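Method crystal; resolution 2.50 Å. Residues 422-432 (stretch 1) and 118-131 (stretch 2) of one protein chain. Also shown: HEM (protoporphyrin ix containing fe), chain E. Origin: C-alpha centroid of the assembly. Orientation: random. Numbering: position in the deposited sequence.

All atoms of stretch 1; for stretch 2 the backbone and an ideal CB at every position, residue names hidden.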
# COMPACT_ATOMS: atom_id res chain seq x y z
N ARG A 422 -4.34 3.32 7.21
CA ARG A 422 -3.48 4.49 7.07
C ARG A 422 -2.64 4.70 8.32
O ARG A 422 -1.42 4.89 8.25
CB ARG A 422 -4.31 5.73 6.76
CG ARG A 422 -3.51 7.02 6.71
CD ARG A 422 -4.38 8.20 6.36
NE ARG A 422 -3.61 9.43 6.22
CZ ARG A 422 -4.10 10.57 5.75
NH1 ARG A 422 -5.36 10.64 5.36
NH2 ARG A 422 -3.32 11.64 5.66
N GLN A 423 -3.28 4.69 9.49
CA GLN A 423 -2.54 4.86 10.74
C GLN A 423 -1.59 3.70 10.99
O GLN A 423 -0.54 3.88 11.61
CB GLN A 423 -3.51 5.03 11.91
CG GLN A 423 -4.45 6.22 11.76
CD GLN A 423 -5.72 5.88 10.99
OE1 GLN A 423 -6.39 4.89 11.28
NE2 GLN A 423 -6.04 6.71 10.00
N PHE A 424 -1.95 2.50 10.53
CA PHE A 424 -1.04 1.36 10.64
C PHE A 424 0.17 1.54 9.73
O PHE A 424 1.31 1.31 10.15
CB PHE A 424 -1.78 0.06 10.30
CG PHE A 424 -0.99 -1.18 10.59
CD1 PHE A 424 -0.07 -1.67 9.67
CD2 PHE A 424 -1.18 -1.88 11.77
CE1 PHE A 424 0.65 -2.82 9.93
CE2 PHE A 424 -0.46 -3.03 12.04
CZ PHE A 424 0.46 -3.50 11.12
N ALA A 425 -0.06 1.96 8.49
CA ALA A 425 1.04 2.13 7.54
C ALA A 425 1.98 3.24 7.98
O ALA A 425 3.20 3.08 7.96
CB ALA A 425 0.49 2.41 6.15
N GLN A 426 1.42 4.38 8.39
CA GLN A 426 2.27 5.50 8.81
C GLN A 426 3.08 5.16 10.05
O GLN A 426 4.20 5.65 10.21
CB GLN A 426 1.41 6.74 9.04
CG GLN A 426 0.88 7.35 7.75
CD GLN A 426 -0.23 8.35 7.99
OE1 GLN A 426 -0.81 8.41 9.08
NE2 GLN A 426 -0.55 9.15 6.97
N HIS A 427 2.54 4.31 10.93
CA HIS A 427 3.30 3.92 12.12
C HIS A 427 4.46 3.01 11.75
O HIS A 427 5.59 3.22 12.19
CB HIS A 427 2.38 3.24 13.13
CG HIS A 427 2.98 3.10 14.49
ND1 HIS A 427 3.25 4.19 15.30
CD2 HIS A 427 3.38 2.01 15.19
CE1 HIS A 427 3.78 3.77 16.44
NE2 HIS A 427 3.87 2.45 16.39
N GLU A 428 4.20 1.99 10.92
CA GLU A 428 5.25 1.03 10.59
C GLU A 428 6.30 1.64 9.66
O GLU A 428 7.47 1.24 9.71
CB GLU A 428 4.65 -0.22 9.95
CG GLU A 428 3.95 0.02 8.62
CD GLU A 428 3.72 -1.25 7.84
OE1 GLU A 428 4.64 -2.10 7.79
OE2 GLU A 428 2.62 -1.41 7.27
N MET A 429 5.91 2.59 8.81
CA MET A 429 6.87 3.19 7.89
C MET A 429 7.88 4.06 8.62
O MET A 429 9.05 4.13 8.21
CB MET A 429 6.14 4.00 6.82
CG MET A 429 5.41 3.16 5.79
SD MET A 429 4.72 4.13 4.43
CE MET A 429 3.54 5.16 5.29
N VAL A 430 7.47 4.72 9.70
CA VAL A 430 8.39 5.58 10.45
C VAL A 430 9.35 4.74 11.28
O VAL A 430 10.56 4.99 11.29
CB VAL A 430 7.61 6.58 11.32
CG1 VAL A 430 8.57 7.40 12.17
CG2 VAL A 430 6.77 7.49 10.45
N ILE A 431 8.83 3.74 12.00
CA ILE A 431 9.70 2.89 12.81
C ILE A 431 10.73 2.19 11.95
O ILE A 431 11.90 2.04 12.33
CB ILE A 431 8.86 1.87 13.62
CG1 ILE A 431 7.78 2.58 14.43
CG2 ILE A 431 9.75 1.06 14.54
CD1 ILE A 431 7.03 1.66 15.37
N ALA A 432 10.32 1.73 10.76
CA ALA A 432 11.25 1.05 9.86
C ALA A 432 12.35 1.98 9.39
O ALA A 432 13.53 1.62 9.40
CB ALA A 432 10.49 0.46 8.67
N UNK A 118 -7.45 1.92 14.74
CA UNK A 118 -7.34 3.27 15.26
C UNK A 118 -5.97 3.51 15.88
O UNK A 118 -5.14 2.60 15.99
CB UNK A 118 -8.44 3.53 16.29
N UNK A 119 -5.73 4.75 16.29
CA UNK A 119 -4.49 5.09 16.97
C UNK A 119 -4.35 4.32 18.27
O UNK A 119 -3.26 3.86 18.63
CB UNK A 119 -4.42 6.59 17.24
N UNK A 120 -5.46 4.16 19.00
CA UNK A 120 -5.46 3.35 20.21
C UNK A 120 -5.04 1.92 19.91
O UNK A 120 -4.23 1.33 20.64
CB UNK A 120 -6.84 3.37 20.86
N UNK A 121 -5.59 1.34 18.84
CA UNK A 121 -5.25 -0.03 18.49
C UNK A 121 -3.80 -0.16 18.05
O UNK A 121 -3.21 -1.24 18.18
CB UNK A 121 -6.18 -0.54 17.38
N UNK A 122 -3.20 0.92 17.54
CA UNK A 122 -1.81 0.85 17.11
C UNK A 122 -0.87 0.62 18.28
O UNK A 122 0.13 -0.10 18.15
CB UNK A 122 -1.42 2.13 16.37
N UNK A 123 -1.17 1.21 19.44
CA UNK A 123 -0.31 1.02 20.61
C UNK A 123 -0.28 -0.44 21.04
O UNK A 123 0.73 -0.91 21.58
CB UNK A 123 -0.79 1.90 21.77
N UNK A 124 -1.37 -1.18 20.81
CA UNK A 124 -1.37 -2.61 21.11
C UNK A 124 -0.39 -3.37 20.22
O UNK A 124 0.18 -4.37 20.65
CB UNK A 124 -2.78 -3.18 20.94
N UNK A 125 -0.19 -2.90 18.98
CA UNK A 125 0.69 -3.58 18.05
C UNK A 125 2.13 -3.10 18.12
O UNK A 125 3.02 -3.78 17.59
CB UNK A 125 0.16 -3.40 16.62
N UNK A 126 2.38 -1.95 18.75
CA UNK A 126 3.67 -1.28 18.63
C UNK A 126 4.83 -2.19 19.02
O UNK A 126 5.85 -2.25 18.32
CB UNK A 126 3.69 -0.02 19.50
N UNK A 127 4.69 -2.91 20.13
CA UNK A 127 5.77 -3.79 20.59
C UNK A 127 6.10 -4.84 19.53
O UNK A 127 7.28 -5.07 19.22
CB UNK A 127 5.38 -4.47 21.90
N UNK A 128 5.08 -5.48 18.96
CA UNK A 128 5.31 -6.53 17.97
C UNK A 128 5.88 -5.95 16.68
O UNK A 128 6.73 -6.58 16.04
CB UNK A 128 4.01 -7.28 17.68
N UNK A 129 5.41 -4.77 16.28
CA UNK A 129 5.96 -4.10 15.10
C UNK A 129 7.44 -3.81 15.30
O UNK A 129 8.28 -4.16 14.47
CB UNK A 129 5.20 -2.80 14.81
N UNK A 130 7.78 -3.18 16.43
CA UNK A 130 9.17 -2.81 16.69
C UNK A 130 10.06 -4.04 16.82
O UNK A 130 11.22 -4.02 16.39
CB UNK A 130 9.26 -1.96 17.96
N UNK A 131 9.53 -5.11 17.41
CA UNK A 131 10.31 -6.34 17.52
C UNK A 131 10.60 -6.94 16.14
O UNK A 131 11.67 -7.52 15.93
CB UNK A 131 9.57 -7.36 18.39
CHA HEM E . -7.67 1.00 0.83
CHB HEM E . -3.34 3.00 -0.13
CHC HEM E . -1.37 0.49 3.54
CHD HEM E . -5.50 -2.03 3.98
C1A HEM E . -6.69 1.78 0.26
C2A HEM E . -6.86 2.75 -0.81
C3A HEM E . -5.67 3.30 -1.08
C4A HEM E . -4.69 2.70 -0.19
CMA HEM E . -5.40 4.37 -2.15
CAA HEM E . -8.18 3.09 -1.54
CBA HEM E . -8.37 2.10 -2.69
CGA HEM E . -9.55 2.50 -3.54
O1A HEM E . -10.12 3.60 -3.31
O2A HEM E . -9.91 1.71 -4.45
C1B HEM E . -2.45 2.54 0.81
C2B HEM E . -1.09 3.02 1.00
C3B HEM E . -0.54 2.32 2.02
C4B HEM E . -1.54 1.39 2.50
CMB HEM E . -0.46 4.14 0.14
CAB HEM E . 0.88 2.42 2.64
CBB HEM E . 1.85 3.24 2.21
C1C HEM E . -2.31 -0.40 4.01
C2C HEM E . -2.18 -1.29 5.15
C3C HEM E . -3.30 -1.99 5.28
C4C HEM E . -4.22 -1.57 4.23
CMC HEM E . -0.94 -1.42 6.06
CAC HEM E . -3.52 -3.04 6.39
CBC HEM E . -4.66 -3.72 6.54
C1D HEM E . -6.46 -1.43 3.18
C2D HEM E . -7.84 -1.84 3.03
C3D HEM E . -8.43 -1.01 2.16
C4D HEM E . -7.45 -0.04 1.73
CMD HEM E . -8.51 -3.04 3.74
CAD HEM E . -9.91 -1.07 1.71
CBD HEM E . -10.80 -0.35 2.72
CGD HEM E . -12.23 -0.32 2.23
O1D HEM E . -13.15 -0.32 3.08
O2D HEM E . -12.44 -0.32 0.99
NA HEM E . -5.35 1.79 0.61
NB HEM E . -2.68 1.55 1.74
NC HEM E . -3.57 -0.60 3.48
ND HEM E . -6.26 -0.33 2.37
FE HEM E . -4.42 0.50 1.96

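Position 118 has an extended backbone (phi/psi -80/175) just before the first helical turn, and its CA-to-CB bond points away from stretch 1. A small side chain with an acceptor, Ser, Thr, Asp or Asn, could cap the exposed amides. It is Thr-118, whose OG1 accepts a weak capping bond from the backbone N of residue 121 at 3.3 Å.

At 119 CB points sideways, 5.5 Å from Gln-423 CG, so a long, flexible chain could reach back while a short one would stay apart. Lys-119 bends over Gln-423, its CD lying 3.6 Å from Gln-423 CG. Positions 120 and 121 meet nothing of stretch 1; they are Glu-120 and Ala-121.

Position 122 points toward stretch 1, with CB 4.9 Å from His-427 CG and 5.1 Å from Gln-423 O. The gap beside the Phe-424 ring favours a medium or long apolar chain such as Leu, Ile or Met. Met-122, with all three chi angles m, curls into it: CE is 3.5 Å from Phe-424 CD2 and 3.7 Å from His-427 CB, while SD lies 4.7 Å from the Phe-424 ring centroid, obliquely placed.

Positions 123 and 124 leave the choice open as far as stretch 1 is concerned. Ser-123 OG donates to Glu-120 O (2.6 Å), and Thr-124 OG1 to Ala-121 O (a very short 2.4 Å), both turning back onto their own backbone.

At 125 CB points toward stretch 1, 4.6 Å from Phe-424 CE2, and an apolar or aromatic group would suit. Tyr-125 brings CD2 to 3.9 Å from Phe-424 CE2, at the edge of the phenylalanine ring.

Position 126 points sideways, yet its CB is only 4.0 Å from His-427 NE2. That nitrogen invites a polar partner: Ser, Asn, Gln or His are all plausible. His-126 (chi1 t) swings its ring nearer, and its ND1 forms a 3.0 Å hydrogen bond with His-427 NE2, in which either could be the donor. The rings meet rim to rim, planes at 62°.

Positions 127 and 128 are out of reach, and stretch 1 sets no preference; they are Gln-127 and Arg-128.

Position 129 points into a hollow formed by Phe-424, His-427, Glu-428 and Ile-431, which calls for a branched aliphatic chain, Leu, Ile or Val. Ile-129 is the knob: CD1 lies 4.1 Å from both Phe-424 CE2 and His-427 CD2, and CG2 4.3 Å from Ile-431 CD1.

At 130 CB is 4.6 Å from Ile-431 CG2, favouring a small apolar residue, here Ala-130. Position 131, out of reach, is Ala-131.

Stretch 2 (118-131) TKEAMSTYHQRIAA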
# COMPACT_ATOMS: atom_id res chain seq x y z
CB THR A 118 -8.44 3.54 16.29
OG1 THR A 118 -8.27 2.66 17.41
CG2 THR A 118 -9.81 3.31 15.67
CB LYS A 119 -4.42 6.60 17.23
CG LYS A 119 -4.08 7.47 16.02
CD LYS A 119 -5.22 7.52 15.01
CE LYS A 119 -6.55 7.84 15.68
NZ LYS A 119 -7.70 7.34 14.87
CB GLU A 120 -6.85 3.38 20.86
CG GLU A 120 -7.10 2.27 21.86
CD GLU A 120 -8.57 1.98 22.05
OE1 GLU A 120 -9.39 2.52 21.28
OE2 GLU A 120 -8.92 1.21 22.97
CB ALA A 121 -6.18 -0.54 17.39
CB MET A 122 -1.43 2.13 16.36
CG MET A 122 -2.06 2.25 14.98
SD MET A 122 -1.87 0.74 14.01
CE MET A 122 -0.09 0.56 14.00
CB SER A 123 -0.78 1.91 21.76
OG SER A 123 -2.10 1.57 22.16
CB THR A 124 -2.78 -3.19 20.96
OG1 THR A 124 -3.16 -3.15 19.58
CG2 THR A 124 -3.78 -2.39 21.78
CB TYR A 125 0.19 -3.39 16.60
CG TYR A 125 -1.29 -3.61 16.39
CD1 TYR A 125 -1.96 -4.65 17.02
CD2 TYR A 125 -2.01 -2.77 15.56
CE1 TYR A 125 -3.31 -4.85 16.82
CE2 TYR A 125 -3.36 -2.96 15.35
CZ TYR A 125 -4.01 -4.00 15.98
OH TYR A 125 -5.36 -4.19 15.78
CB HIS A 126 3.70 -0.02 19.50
CG HIS A 126 5.06 0.59 19.63
ND1 HIS A 126 5.61 1.38 18.64
CD2 HIS A 126 5.98 0.52 20.62
CE1 HIS A 126 6.82 1.77 19.02
NE2 HIS A 126 7.06 1.27 20.22
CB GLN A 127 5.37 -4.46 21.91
CG GLN A 127 6.11 -3.92 23.12
CD GLN A 127 6.02 -2.40 23.25
OE1 GLN A 127 4.93 -1.84 23.36
NE2 GLN A 127 7.17 -1.74 23.23
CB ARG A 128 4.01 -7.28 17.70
CG ARG A 128 4.16 -8.78 17.56
CD ARG A 128 3.03 -9.48 18.31
NE ARG A 128 1.80 -8.70 18.24
CZ ARG A 128 0.82 -8.76 19.14
NH1 ARG A 128 0.94 -9.56 20.19
NH2 ARG A 128 -0.26 -8.01 19.00
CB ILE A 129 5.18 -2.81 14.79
CG1 ILE A 129 3.72 -3.13 14.44
CG2 ILE A 129 5.85 -2.05 13.66
CD1 ILE A 129 2.88 -1.90 14.18
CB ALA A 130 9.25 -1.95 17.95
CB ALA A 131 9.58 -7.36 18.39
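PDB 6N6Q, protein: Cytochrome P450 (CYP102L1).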